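Local coordinates for protein glycinin A3B4 subunit (Glycine max, PDB 2D5F) that serves as an 11S seed storage globulin of soybean, a double-cupin precursor subunit that assembles with copies of itself and, when mature, forms hexamers, at the interface of chains A and B. Sequence-based numbering; all coordinates share one arbitrary frame. Chains: chain A/B, glycinin A3B4 subunit.

The interface of chains A and B. Residues chain A 379, 382, 402, 431, 433; chain B 212, 215-216.
The ring of B:Phe212 points from a short helix of one subunit onto the beta-sheet of its neighbour, capped by A:Arg402 on one face and meeting A:Ala431 at its edge and A:Ile379 beyond the far edge, on the side away from the arginine. Its CG stands anti to the backbone N (chi1 -176°), which slants the ring along the helix toward B:Ser216 and brings its CE1-CZ end to the neighbour's strands. CE1 meets the methyl CB of A:Ala431 at 3.5 Å, while CZ touches the branch methyl CG2 of A:Ile379 at 3.9 Å. Displaced toward the rim, the guanidinium NH1 of A:Arg402 sits 3.9 Å from the ring centroid in a cation-pi contact. The guanidinium plane is tilted 40° from the ring, and the extended arginine chain runs past the phenylalanine in the opposite direction. The hydroxyl OG of B:Ser216 lies toward the rim of the other face; from above the carbonyl plane it hydrogen-bonds to O of B:Phe212 at 3.1 Å, one helical turn back. The same serine packs its CB on CD of A:Pro382 at 3.7 Å. CD1 of A:Ile379 reaches CB of B:Gln215, the two side chains crossing nearly at right angles. Replacing B:Phe212 with an alanine would probably open a gap above A:Ala431 and A:Ile379 and deprive the A:Arg402 guanidinium of its aromatic partner. Helix 210-216 thus docks on strands 379-381, 398-404 and 429-435 of the C-terminal cupin region.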
ATOM      1  N   ILE A 379     -32.804  16.467  15.973  1.00 23.63           N
ATOM      2  CA  ILE A 379     -31.764  15.977  16.868  1.00 22.76           C
ATOM      3  C   ILE A 379     -30.748  15.050  16.204  1.00 27.55           C
ATOM      4  O   ILE A 379     -31.110  14.169  15.425  1.00 25.42           O
ATOM      5  CB  ILE A 379     -32.364  15.172  18.054  1.00 28.19           C
ATOM      6  CG1 ILE A 379     -33.244  16.068  18.927  1.00 29.47           C
ATOM      7  CG2 ILE A 379     -31.243  14.559  18.894  1.00 25.27           C
ATOM      8  CD1 ILE A 379     -33.976  15.300  20.012  1.00 21.69           C
ATOM      9  N   PRO A 382     -27.043  11.133  20.512  1.00 18.86           N
ATOM     10  CA  PRO A 382     -25.736  10.844  21.112  1.00 22.44           C
ATOM     11  C   PRO A 382     -24.804  10.010  20.248  1.00 19.06           C
ATOM     12  O   PRO A 382     -25.108   8.863  19.912  1.00 18.00           O
ATOM     13  CB  PRO A 382     -26.105  10.134  22.407  1.00 23.76           C
ATOM     14  CG  PRO A 382     -27.364  10.838  22.802  1.00 22.49           C
ATOM     15  CD  PRO A 382     -28.120  10.907  21.496  1.00 21.09           C
ATOM     16  N   ARG A 402     -24.470  19.250  23.666  1.00 20.77           N
ATOM     17  CA  ARG A 402     -24.024  18.636  24.908  1.00 19.65           C
ATOM     18  C   ARG A 402     -22.854  17.680  24.651  1.00 25.38           C
ATOM     19  O   ARG A 402     -22.907  16.859  23.733  1.00 24.28           O
ATOM     20  CB  ARG A 402     -25.184  17.880  25.573  1.00 25.09           C
ATOM     21  CG  ARG A 402     -26.382  18.763  25.929  1.00 45.30           C
ATOM     22  CD  ARG A 402     -27.440  17.988  26.713  1.00 52.42           C
ATOM     23  NE  ARG A 402     -28.520  18.842  27.215  1.00 55.25           N
ATOM     24  CZ  ARG A 402     -29.594  19.204  26.515  1.00 52.04           C
ATOM     25  NH1 ARG A 402     -29.750  18.790  25.265  1.00 52.80           N
ATOM     26  NH2 ARG A 402     -30.516  19.983  27.069  1.00 45.84           N
ATOM     27  N   ALA A 431     -24.159  15.371  21.324  1.00 21.76           N
ATOM     28  CA  ALA A 431     -25.488  15.386  20.735  1.00 20.73           C
ATOM     29  C   ALA A 431     -25.845  16.841  20.459  1.00 21.90           C
ATOM     30  O   ALA A 431     -25.374  17.747  21.150  1.00 22.72           O
ATOM     31  CB  ALA A 431     -26.495  14.759  21.683  1.00 23.66           C
ATOM     32  N   GLN A 433     -29.166  19.631  18.985  1.00 21.38           N
ATOM     33  CA  GLN A 433     -30.577  19.800  18.659  1.00 22.60           C
ATOM     34  C   GLN A 433     -30.797  21.186  18.083  1.00 24.15           C
ATOM     35  O   GLN A 433     -30.457  22.190  18.709  1.00 23.97           O
ATOM     36  CB  GLN A 433     -31.478  19.597  19.879  1.00 22.86           C
ATOM     37  CG  GLN A 433     -32.948  19.912  19.578  1.00 24.27           C
ATOM     38  CD  GLN A 433     -33.927  19.296  20.565  1.00 25.75           C
ATOM     39  OE1 GLN A 433     -33.682  19.256  21.772  1.00 29.17           O
ATOM     40  NE2 GLN A 433     -35.060  18.831  20.050  1.00 27.64           N
TER
ATOM     41  N   PHE B 212     -34.038  14.213  27.486  1.00 28.14           N
ATOM     42  CA  PHE B 212     -33.362  14.242  26.190  1.00 28.25           C
ATOM     43  C   PHE B 212     -33.092  12.822  25.678  1.00 19.75           C
ATOM     44  O   PHE B 212     -33.197  12.549  24.489  1.00 23.98           O
ATOM     45  CB  PHE B 212     -32.051  15.030  26.297  1.00 22.56           C
ATOM     46  CG  PHE B 212     -31.331  15.186  24.987  1.00 22.07           C
ATOM     47  CD1 PHE B 212     -30.162  14.480  24.733  1.00 27.05           C
ATOM     48  CD2 PHE B 212     -31.849  16.008  23.989  1.00 30.69           C
ATOM     49  CE1 PHE B 212     -29.515  14.587  23.495  1.00 28.14           C
ATOM     50  CE2 PHE B 212     -31.216  16.124  22.752  1.00 27.04           C
ATOM     51  CZ  PHE B 212     -30.047  15.410  22.505  1.00 28.70           C
ATOM     52  N   GLN B 215     -36.192  11.596  24.159  1.00 22.23           N
ATOM     53  CA  GLN B 215     -36.448  12.177  22.849  1.00 24.81           C
ATOM     54  C   GLN B 215     -35.493  11.598  21.802  1.00 23.98           C
ATOM     55  O   GLN B 215     -35.909  11.244  20.705  1.00 22.06           O
ATOM     56  CB  GLN B 215     -36.272  13.695  22.889  1.00 28.82           C
ATOM     57  CG  GLN B 215     -37.131  14.410  23.907  1.00 36.58           C
ATOM     58  CD  GLN B 215     -37.488  15.803  23.452  1.00 48.31           C
ATOM     59  OE1 GLN B 215     -38.482  16.004  22.747  1.00 49.71           O
ATOM     60  NE2 GLN B 215     -36.665  16.777  23.826  1.00 54.86           N
ATOM     61  N   SER B 216     -34.214  11.508  22.162  1.00 26.28           N
ATOM     62  CA  SER B 216     -33.169  10.995  21.271  1.00 27.08           C
ATOM     63  C   SER B 216     -33.416   9.586  20.760  1.00 30.28           C
ATOM     64  O   SER B 216     -33.267   9.313  19.567  1.00 36.10           O
ATOM     65  CB  SER B 216     -31.813  11.011  21.983  1.00 22.46           C
ATOM     66  OG  SER B 216     -31.313  12.320  22.098  1.00 26.63           O
TER